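Long-range contacts in aminotransferase (Paracoccus denitrificans, PDB 4GRX), which probably transfers amino groups from amines or omega-amino acids to carbonyl acceptors, using pyridoxal phosphate as cofactor: residues V72-A83 against K347-L357; Q87-F97 against G332-A343. All coordinates share one frame; numbering follows the deposited sequence.

Interaction 1. Residues V72-A83 against K347-L357; sequences VAGFDHKGLIEA and KAIDVVMNEGL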
loop_
_atom_site.group_PDB
_atom_site.type_symbol
_atom_site.label_atom_id
_atom_site.label_comp_id
_atom_site.label_asym_id
_atom_site.label_seq_id
_atom_site.Cartn_x
_atom_site.Cartn_y
_atom_site.Cartn_z
ATOM N N VAL A 72 9.823 -7.680 15.705
ATOM C CA VAL A 72 10.721 -7.431 16.832
ATOM C C VAL A 72 10.271 -8.068 18.150
ATOM O O VAL A 72 11.090 -8.312 19.034
ATOM C CB VAL A 72 10.953 -5.923 17.022
ATOM C CG1 VAL A 72 11.490 -5.323 15.724
ATOM C CG2 VAL A 72 9.658 -5.243 17.451
ATOM N N ALA A 73 8.977 -8.342 18.268
ATOM C CA ALA A 73 8.460 -8.972 19.466
ATOM C C ALA A 73 8.256 -10.483 19.291
ATOM O O ALA A 73 7.533 -11.120 20.054
ATOM C CB ALA A 73 7.174 -8.292 19.900
ATOM N N GLY A 74 8.905 -11.050 18.280
ATOM C CA GLY A 74 8.766 -12.467 17.989
ATOM C C GLY A 74 7.466 -12.846 17.299
ATOM O O GLY A 74 6.713 -11.993 16.831
ATOM N N PHE A 75 7.204 -14.145 17.246
ATOM C CA PHE A 75 6.107 -14.672 16.453
ATOM C C PHE A 75 4.921 -15.154 17.274
ATOM O O PHE A 75 3.980 -15.723 16.724
ATOM C CB PHE A 75 6.630 -15.787 15.549
ATOM C CG PHE A 75 7.707 -15.337 14.612
ATOM C CD1 PHE A 75 7.389 -14.617 13.471
ATOM C CD2 PHE A 75 9.039 -15.621 14.881
ATOM C CE1 PHE A 75 8.383 -14.188 12.606
ATOM C CE2 PHE A 75 10.042 -15.202 14.016
ATOM C CZ PHE A 75 9.714 -14.489 12.876
ATOM N N ASP A 76 4.955 -14.936 18.586
ATOM C CA ASP A 76 3.804 -15.296 19.409
ATOM C C ASP A 76 3.643 -14.463 20.680
ATOM O O ASP A 76 3.135 -14.963 21.678
ATOM C CB ASP A 76 3.786 -16.817 19.708
ATOM C CG ASP A 76 4.794 -17.238 20.780
ATOM O OD1 ASP A 76 5.888 -16.640 20.880
ATOM O OD2 ASP A 76 4.489 -18.196 21.531
ATOM N N HIS A 77 4.052 -13.198 20.636
ATOM C CA HIS A 77 3.922 -12.309 21.790
ATOM C C HIS A 77 2.506 -12.209 22.282
ATOM O O HIS A 77 1.623 -11.703 21.588
ATOM C CB HIS A 77 4.454 -10.929 21.475
ATOM C CG HIS A 77 4.598 -10.054 22.681
ATOM N ND1 HIS A 77 3.589 -9.306 23.153
ATOM C CD2 HIS A 77 5.683 -9.829 23.525
ATOM C CE1 HIS A 77 4.002 -8.635 24.247
ATOM N NE2 HIS A 77 5.283 -8.952 24.472
ATOM N N LYS A 78 2.298 -12.679 23.512
ATOM C CA LYS A 78 0.967 -12.777 24.129
ATOM C C LYS A 78 0.233 -11.443 24.270
ATOM O O LYS A 78 -0.969 -11.373 24.011
ATOM C CB LYS A 78 1.054 -13.476 25.490
ATOM C CG LYS A 78 -0.251 -14.118 25.938
ATOM C CD LYS A 78 -0.234 -14.489 27.416
ATOM C CE LYS A 78 -1.628 -14.857 27.889
ATOM N NZ LYS A 78 -1.758 -14.687 29.364
ATOM N N GLY A 79 0.958 -10.403 24.681
ATOM C CA GLY A 79 0.374 -9.085 24.894
ATOM C C GLY A 79 -0.152 -8.509 23.601
ATOM O O GLY A 79 -1.269 -7.999 23.546
ATOM N N LEU A 80 0.661 -8.604 22.551
ATOM C CA LEU A 80 0.258 -8.165 21.227
ATOM C C LEU A 80 -0.883 -9.001 20.633
ATOM O O LEU A 80 -1.779 -8.448 19.983
ATOM C CB LEU A 80 1.460 -8.138 20.293
ATOM C CG LEU A 80 2.367 -6.914 20.455
ATOM C CD1 LEU A 80 3.769 -7.194 19.938
ATOM C CD2 LEU A 80 1.784 -5.688 19.772
ATOM N N ILE A 81 -0.862 -10.318 20.850
ATOM C CA ILE A 81 -1.949 -11.163 20.362
ATOM C C ILE A 81 -3.246 -10.714 21.023
ATOM O O ILE A 81 -4.263 -10.502 20.357
ATOM C CB ILE A 81 -1.677 -12.671 20.601
ATOM C CG1 ILE A 81 -0.673 -13.200 19.574
ATOM C CG2 ILE A 81 -2.968 -13.499 20.563
ATOM C CD1 ILE A 81 -0.116 -14.565 19.915
ATOM N N GLU A 82 -3.179 -10.533 22.339
ATOM C CA GLU A 82 -4.336 -10.176 23.143
ATOM C C GLU A 82 -4.869 -8.786 22.782
ATOM O O GLU A 82 -6.084 -8.581 22.764
ATOM C CB GLU A 82 -3.998 -10.289 24.638
ATOM C CG GLU A 82 -4.995 -11.095 25.460
ATOM C CD GLU A 82 -5.334 -12.472 24.869
ATOM O OE1 GLU A 82 -4.420 -13.282 24.552
ATOM O OE2 GLU A 82 -6.550 -12.759 24.746
ATOM N N ALA A 83 -3.962 -7.857 22.472
ATOM C CA ALA A 83 -4.336 -6.503 22.020
ATOM C C ALA A 83 -5.097 -6.474 20.689
ATOM O O ALA A 83 -6.085 -5.751 20.546
ATOM C CB ALA A 83 -3.121 -5.585 21.961
ATOM N N LYS A 347 -0.131 -0.621 21.303
ATOM C CA LYS A 347 0.443 -1.736 22.030
ATOM C C LYS A 347 1.897 -2.020 21.651
ATOM O O LYS A 347 2.726 -2.269 22.532
ATOM C CB LYS A 347 -0.391 -2.999 21.845
ATOM C CG LYS A 347 0.014 -4.128 22.775
ATOM C CD LYS A 347 -0.328 -3.797 24.216
ATOM C CE LYS A 347 0.418 -4.709 25.168
ATOM N NZ LYS A 347 0.176 -4.324 26.583
ATOM N N ALA A 348 2.205 -2.000 20.357
ATOM C CA ALA A 348 3.583 -2.261 19.922
ATOM C C ALA A 348 4.562 -1.194 20.438
ATOM O O ALA A 348 5.634 -1.524 20.955
ATOM C CB ALA A 348 3.670 -2.392 18.405
ATOM N N ILE A 349 4.185 0.076 20.291
ATOM C CA ILE A 349 4.963 1.190 20.837
ATOM C C ILE A 349 5.172 1.017 22.356
ATOM O O ILE A 349 6.294 1.142 22.859
ATOM C CB ILE A 349 4.325 2.557 20.464
ATOM C CG1 ILE A 349 4.470 2.780 18.945
ATOM C CG2 ILE A 349 4.955 3.710 21.254
ATOM C CD1 ILE A 349 3.423 3.668 18.321
ATOM N N ASP A 350 4.101 0.687 23.066
ATOM C CA ASP A 350 4.185 0.458 24.508
ATOM C C ASP A 350 5.113 -0.717 24.833
ATOM O O ASP A 350 5.990 -0.589 25.689
ATOM C CB ASP A 350 2.796 0.249 25.124
ATOM C CG ASP A 350 2.807 0.336 26.649
ATOM O OD1 ASP A 350 3.834 0.759 27.231
ATOM O OD2 ASP A 350 1.778 -0.011 27.275
ATOM N N VAL A 351 4.933 -1.846 24.146
ATOM C CA VAL A 351 5.759 -3.042 24.377
ATOM C C VAL A 351 7.257 -2.760 24.192
ATOM O O VAL A 351 8.072 -3.109 25.053
ATOM C CB VAL A 351 5.311 -4.236 23.497
ATOM C CG1 VAL A 351 6.402 -5.301 23.408
ATOM C CG2 VAL A 351 4.021 -4.843 24.034
ATOM N N VAL A 352 7.604 -2.119 23.082
ATOM C CA VAL A 352 8.995 -1.835 22.746
ATOM C C VAL A 352 9.654 -0.914 23.792
ATOM O O VAL A 352 10.675 -1.266 24.398
ATOM C CB VAL A 352 9.125 -1.265 21.300
ATOM C CG1 VAL A 352 10.545 -0.819 20.997
ATOM C CG2 VAL A 352 8.692 -2.296 20.271
ATOM N N MET A 353 9.044 0.236 24.046
ATOM C CA MET A 353 9.671 1.259 24.877
ATOM C C MET A 353 9.513 1.069 26.388
ATOM O O MET A 353 10.301 1.616 27.163
ATOM C CB MET A 353 9.134 2.633 24.478
ATOM C CG MET A 353 9.394 3.033 23.035
ATOM S SD MET A 353 8.602 4.604 22.637
ATOM C CE MET A 353 9.468 5.728 23.731
ATOM N N ASN A 354 8.502 0.317 26.818
ATOM C CA ASN A 354 8.184 0.233 28.255
ATOM C C ASN A 354 8.177 -1.165 28.868
ATOM O O ASN A 354 8.099 -1.307 30.096
ATOM C CB ASN A 354 6.858 0.939 28.562
ATOM C CG ASN A 354 6.846 2.389 28.108
ATOM O OD1 ASN A 354 7.756 3.162 28.415
ATOM N ND2 ASN A 354 5.809 2.763 27.369
ATOM N N GLU A 355 8.236 -2.189 28.021
ATOM C CA GLU A 355 8.300 -3.567 28.495
ATOM C C GLU A 355 9.625 -4.197 28.111
ATOM O O GLU A 355 9.708 -5.412 27.948
ATOM C CB GLU A 355 7.131 -4.414 27.983
ATOM C CG GLU A 355 5.768 -4.004 28.516
ATOM C CD GLU A 355 4.612 -4.813 27.935
ATOM O OE1 GLU A 355 4.819 -5.998 27.572
ATOM O OE2 GLU A 355 3.486 -4.258 27.835
ATOM N N GLY A 356 10.648 -3.358 27.946
ATOM C CA GLY A 356 12.039 -3.803 27.921
ATOM C C GLY A 356 12.673 -4.243 26.616
ATOM O O GLY A 356 13.852 -4.595 26.596
ATOM N N LEU A 357 11.930 -4.223 25.517
ATOM C CA LEU A 357 12.473 -4.742 24.255
ATOM C C LEU A 357 13.623 -3.906 23.712
ATOM O O LEU A 357 14.696 -4.442 23.441
ATOM C CB LEU A 357 11.379 -4.911 23.202
ATOM C CG LEU A 357 10.803 -6.330 23.159
ATOM C CD1 LEU A 357 10.022 -6.673 24.420
ATOM C CD2 LEU A 357 9.932 -6.493 21.921
#
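K347 meets A83 and L80 through the root of its side chain: CG stands anti to the backbone N, and a bend at chi2 (68°) sends the rest of the chain past G79 toward E355. H77, with CG likewise anti to its N (chi1 -169°), swings its ring toward V351, the two side chains coming from opposite directions. The A83 CB methyl lies against K347 CG at 3.6 Å, and further out the lysine CE passes beside the carbonyl of G79. L80 pushes its CD2 branch between K347 and A348, 4.0 Å from A348 CB. The H77 ring reaches V351 obliquely, with CE1 3.8 Å from V351 CG2.

H77 is also the N-cap of helix 78-90. Its ND1 accepts from L80 N at 3.1 Å in a nearly straight bond lying in the ring plane, which fixes how the imidazole turns. With ND1 used as acceptor, NE2 probably carries the proton, and the carboxylate at the ring edge, E355 OE1 standing 4.3 Å from H77 NE2, would suit it. The other carboxylate oxygen, E355 OE2, forms a salt bridge to K347 NZ at 3.5 Å, so two turns of helix 339-354 are spanned along the border of the contact.

Deeper in, L357 fits its CD2 methyl over the backbone of V72 and A73, and V72 CG2 meets V352 CG2, the two side chains crossing at about a right angle. V72 also touches R276, N298 and F439, while L80 leans on F303.

The short helical segments run nearly antiparallel at 163°, their axes approaching to 10.1 Å. This is antiparallel helix packing between two widely separated parts of a class III aminotransferase chain, with a histidine N-cap built into the interface.

Interaction 2. Residues Q87-F97 against G332-A343; sequences QYDRFPGYHAF and GFTASGHPVGCA
V340 and Y88 form the CH-pi contact: the CG2 methyl sits over the centre of the ring, 3.6 Å from its centroid and 11° off the normal, while CG1 touches the CE2 side. Y88 OH is hydrogen-bonded to F303 O of the second subunit. Replacing Y88 by an alanine would probably open a gap over both V340 methyls and leave that carbonyl without its donor.

Van der Waals packing continues on P339, whose CB lies obliquely against F91 CD1 at 3.9 Å and whose CG lies 3.6 Å from Y94 N. Q87, bent at chi2 (62°), lays CG 3.6 Å from V340 CA and touches A343 CB with its NE2. F97 points its CZ edge at the G332 carbonyl carbon, 3.4 Å away.

Several polar groups find partners within their own segment, and others in the second subunit. H338 N-caps its helix through a weak bond from V340 N to ND1, and its CE1 edge meets P92 O. F333 O is gripped by both S336 N and OG, and T334 N bonds the cofactor-bearing lysine side chain of the second subunit.

Helix 103-115 lies against Q87, C342 and A343, while F333 packs on helix 129-146 and strand 122-126.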
loop_
_atom_site.group_PDB
_atom_site.type_symbol
_atom_site.label_atom_id
_atom_site.label_comp_id
_atom_site.label_asym_id
_atom_site.label_seq_id
_atom_site.Cartn_x
_atom_site.Cartn_y
_atom_site.Cartn_z
ATOM N N GLN A 87 -9.327 -5.511 19.917
ATOM C CA GLN A 87 -9.807 -4.532 18.955
ATOM C C GLN A 87 -10.765 -5.107 17.927
ATOM O O GLN A 87 -11.678 -4.418 17.470
ATOM C CB GLN A 87 -8.671 -3.782 18.270
ATOM C CG GLN A 87 -9.170 -2.567 17.480
ATOM C CD GLN A 87 -9.854 -1.523 18.353
ATOM O OE1 GLN A 87 -10.970 -1.061 18.061
ATOM N NE2 GLN A 87 -9.188 -1.152 19.448
ATOM N N TYR A 88 -10.575 -6.368 17.565
ATOM C CA TYR A 88 -11.569 -7.041 16.734
ATOM C C TYR A 88 -12.916 -7.257 17.449
ATOM O O TYR A 88 -13.974 -7.214 16.816
ATOM C CB TYR A 88 -11.016 -8.341 16.152
ATOM C CG TYR A 88 -10.234 -8.109 14.895
ATOM C CD1 TYR A 88 -10.888 -7.841 13.693
ATOM C CD2 TYR A 88 -8.843 -8.123 14.900
ATOM C CE1 TYR A 88 -10.174 -7.618 12.524
ATOM C CE2 TYR A 88 -8.121 -7.896 13.738
ATOM C CZ TYR A 88 -8.791 -7.647 12.550
ATOM O OH TYR A 88 -8.098 -7.421 11.376
ATOM N N ASP A 89 -12.866 -7.469 18.766
ATOM C CA ASP A 89 -14.074 -7.598 19.591
ATOM C C ASP A 89 -14.822 -6.292 19.622
ATOM O O ASP A 89 -16.035 -6.271 19.748
ATOM C CB ASP A 89 -13.719 -7.968 21.034
ATOM C CG ASP A 89 -13.400 -9.435 21.201
ATOM O OD1 ASP A 89 -14.081 -10.271 20.565
ATOM O OD2 ASP A 89 -12.467 -9.757 21.978
ATOM N N ARG A 90 -14.078 -5.202 19.501
ATOM C CA ARG A 90 -14.587 -3.872 19.777
ATOM C C ARG A 90 -15.072 -3.193 18.492
ATOM O O ARG A 90 -16.192 -2.670 18.441
ATOM C CB ARG A 90 -13.479 -3.063 20.466
ATOM C CG ARG A 90 -13.887 -1.730 21.051
ATOM C CD ARG A 90 -12.651 -0.920 21.432
ATOM N NE ARG A 90 -12.951 0.509 21.576
ATOM C CZ ARG A 90 -13.660 1.040 22.572
ATOM N NH1 ARG A 90 -14.165 0.267 23.522
ATOM N NH2 ARG A 90 -13.879 2.345 22.611
ATOM N N PHE A 91 -14.234 -3.216 17.462
ATOM C CA PHE A 91 -14.508 -2.503 16.227
ATOM C C PHE A 91 -13.478 -2.928 15.201
ATOM O O PHE A 91 -12.357 -2.402 15.199
ATOM C CB PHE A 91 -14.400 -0.996 16.451
ATOM C CG PHE A 91 -14.930 -0.159 15.317
ATOM C CD1 PHE A 91 -14.239 0.981 14.902
ATOM C CD2 PHE A 91 -16.116 -0.492 14.671
ATOM C CE1 PHE A 91 -14.727 1.775 13.870
ATOM C CE2 PHE A 91 -16.608 0.296 13.638
ATOM C CZ PHE A 91 -15.919 1.434 13.241
ATOM N N PRO A 92 -13.861 -3.866 14.315
ATOM C CA PRO A 92 -12.941 -4.600 13.439
ATOM C C PRO A 92 -12.475 -3.878 12.177
ATOM O O PRO A 92 -11.483 -4.306 11.579
ATOM C CB PRO A 92 -13.732 -5.848 13.066
ATOM C CG PRO A 92 -15.151 -5.431 13.156
ATOM C CD PRO A 92 -15.260 -4.252 14.083
ATOM N N GLY A 93 -13.164 -2.815 11.768
ATOM C CA GLY A 93 -12.770 -2.098 10.555
ATOM C C GLY A 93 -13.439 -0.756 10.365
ATOM O O GLY A 93 -14.568 -0.546 10.815
ATOM N N TYR A 94 -12.724 0.154 9.702
ATOM C CA TYR A 94 -13.261 1.443 9.273
ATOM C C TYR A 94 -12.209 2.272 8.521
ATOM O O TYR A 94 -11.111 1.783 8.223
ATOM C CB TYR A 94 -13.840 2.235 10.455
ATOM C CG TYR A 94 -15.004 3.113 10.059
ATOM C CD1 TYR A 94 -14.925 4.500 10.153
ATOM C CD2 TYR A 94 -16.176 2.550 9.564
ATOM C CE1 TYR A 94 -15.992 5.305 9.775
ATOM C CE2 TYR A 94 -17.243 3.339 9.182
ATOM C CZ TYR A 94 -17.153 4.715 9.288
ATOM O OH TYR A 94 -18.229 5.482 8.895
ATOM N N HIS A 95 -12.550 3.529 8.232
ATOM C CA HIS A 95 -11.716 4.422 7.427
ATOM C C HIS A 95 -11.453 5.741 8.132
ATOM O O HIS A 95 -11.875 5.931 9.284
ATOM C CB HIS A 95 -12.374 4.642 6.059
ATOM C CG HIS A 95 -13.753 5.271 6.135
ATOM N ND1 HIS A 95 -13.973 6.573 5.857
ATOM C CD2 HIS A 95 -14.988 4.731 6.487
ATOM C CE1 HIS A 95 -15.280 6.850 6.012
ATOM N NE2 HIS A 95 -15.901 5.723 6.399
ATOM N N ALA A 96 -10.748 6.649 7.445
ATOM C CA ALA A 96 -10.402 7.976 7.976
ATOM C C ALA A 96 -10.740 9.141 7.011
ATOM O O ALA A 96 -10.087 10.200 7.027
ATOM C CB ALA A 96 -8.932 8.013 8.387
ATOM N N PHE A 97 -11.769 8.943 6.183
ATOM C CA PHE A 97 -12.198 9.961 5.217
ATOM C C PHE A 97 -13.498 10.656 5.641
ATOM O O PHE A 97 -14.197 10.191 6.545
ATOM C CB PHE A 97 -12.398 9.360 3.812
ATOM C CG PHE A 97 -11.185 8.664 3.232
ATOM C CD1 PHE A 97 -11.308 7.944 2.043
ATOM C CD2 PHE A 97 -9.931 8.721 3.848
ATOM C CE1 PHE A 97 -10.213 7.296 1.480
ATOM C CE2 PHE A 97 -8.837 8.072 3.298
ATOM C CZ PHE A 97 -8.980 7.355 2.113
ATOM N N GLY A 332 -5.377 9.526 -0.179
ATOM C CA GLY A 332 -5.705 8.568 0.887
ATOM C C GLY A 332 -6.034 7.151 0.423
ATOM O O GLY A 332 -6.570 6.950 -0.672
ATOM N N PHE A 333 -5.724 6.176 1.283
ATOM C CA PHE A 333 -5.920 4.741 1.008
ATOM C C PHE A 333 -7.103 4.178 1.813
ATOM O O PHE A 333 -7.320 4.578 2.960
ATOM C CB PHE A 333 -4.634 3.953 1.331
ATOM C CG PHE A 333 -3.380 4.555 0.739
ATOM C CD1 PHE A 333 -2.964 4.214 -0.551
ATOM C CD2 PHE A 333 -2.614 5.468 1.463
ATOM C CE1 PHE A 333 -1.810 4.771 -1.107
ATOM C CE2 PHE A 333 -1.466 6.028 0.912
ATOM C CZ PHE A 333 -1.060 5.680 -0.374
ATOM N N THR A 334 -7.849 3.246 1.211
ATOM C CA THR A 334 -9.065 2.647 1.809
ATOM C C THR A 334 -8.906 2.263 3.282
ATOM O O THR A 334 -9.738 2.628 4.120
ATOM C CB THR A 334 -9.540 1.405 1.011
ATOM O OG1 THR A 334 -9.856 1.786 -0.332
ATOM C CG2 THR A 334 -10.776 0.771 1.639
ATOM N N ALA A 335 -7.831 1.535 3.584
ATOM C CA ALA A 335 -7.597 1.003 4.928
ATOM C C ALA A 335 -6.706 1.895 5.810
ATOM O O ALA A 335 -6.381 1.522 6.943
ATOM C CB ALA A 335 -7.030 -0.408 4.839
ATOM N N SER A 336 -6.322 3.070 5.307
ATOM C CA SER A 336 -5.453 3.965 6.080
ATOM C C SER A 336 -6.189 4.576 7.295
ATOM O O SER A 336 -7.325 5.079 7.173
ATOM C CB SER A 336 -4.773 5.016 5.177
ATOM O OG SER A 336 -5.615 6.108 4.840
ATOM N N GLY A 337 -5.540 4.484 8.463
ATOM C CA GLY A 337 -6.091 4.965 9.743
ATOM C C GLY A 337 -6.958 3.914 10.420
ATOM O O GLY A 337 -7.925 4.234 11.125
ATOM N N HIS A 338 -6.595 2.655 10.203
ATOM C CA HIS A 338 -7.422 1.515 10.583
ATOM C C HIS A 338 -7.510 1.332 12.081
ATOM O O HIS A 338 -6.483 1.379 12.766
ATOM C CB HIS A 338 -6.867 0.258 9.925
ATOM C CG HIS A 338 -7.874 -0.834 9.762
ATOM N ND1 HIS A 338 -8.212 -1.656 10.767
ATOM C CD2 HIS A 338 -8.612 -1.232 8.659
ATOM C CE1 HIS A 338 -9.131 -2.536 10.333
ATOM N NE2 HIS A 338 -9.375 -2.277 9.042
ATOM N N PRO A 339 -8.738 1.131 12.612
ATOM C CA PRO A 339 -8.941 0.934 14.053
ATOM C C PRO A 339 -8.076 -0.191 14.621
ATOM O O PRO A 339 -7.352 0.024 15.595
ATOM C CB PRO A 339 -10.429 0.582 14.163
ATOM C CG PRO A 339 -10.888 0.306 12.768
ATOM C CD PRO A 339 -10.021 1.149 11.892
ATOM N N VAL A 340 -8.120 -1.363 13.993
ATOM C CA VAL A 340 -7.296 -2.483 14.420
ATOM C C VAL A 340 -5.799 -2.143 14.402
ATOM O O VAL A 340 -5.091 -2.344 15.393
ATOM C CB VAL A 340 -7.594 -3.754 13.605
ATOM C CG1 VAL A 340 -6.570 -4.833 13.915
ATOM C CG2 VAL A 340 -8.994 -4.265 13.918
ATOM N N GLY A 341 -5.323 -1.614 13.286
ATOM C CA GLY A 341 -3.906 -1.336 13.137
ATOM C C GLY A 341 -3.390 -0.280 14.079
ATOM O O GLY A 341 -2.235 -0.324 14.500
ATOM N N CYS A 342 -4.242 0.685 14.399
ATOM C CA CYS A 342 -3.856 1.759 15.291
ATOM C C CYS A 342 -3.717 1.243 16.717
ATOM O O CYS A 342 -2.712 1.519 17.372
ATOM C CB CYS A 342 -4.859 2.903 15.219
ATOM S SG CYS A 342 -4.741 3.904 13.718
ATOM N N ALA A 343 -4.717 0.483 17.174
ATOM C CA ALA A 343 -4.673 -0.227 18.456
ATOM C C ALA A 343 -3.393 -1.026 18.623
ATOM O O ALA A 343 -2.745 -0.953 19.674
ATOM C CB ALA A 343 -5.865 -1.158 18.588
#

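In the fold
Interactions 1 and 2 join the same two helices, 78-90 and 339-354, from successive portions of each: interaction 1 takes the start of the first and the end of the second, interaction 2 the reverse, as their antiparallel course requires. Their centres lie 19 Å apart. A histidine caps the N-terminus of each helix, firmly in interaction 1 and weakly in interaction 2. No hydrogen bond crosses either contact. Interaction 1 is partly buried, and an ion pair borders its aliphatic packing. Interaction 2 is buried, covers more surface and relies on aromatic rings, the P339 ring and turns. Both touch the second subunit, but interaction 2 with 15 residues against 2, and it reaches that subunit's cofactor.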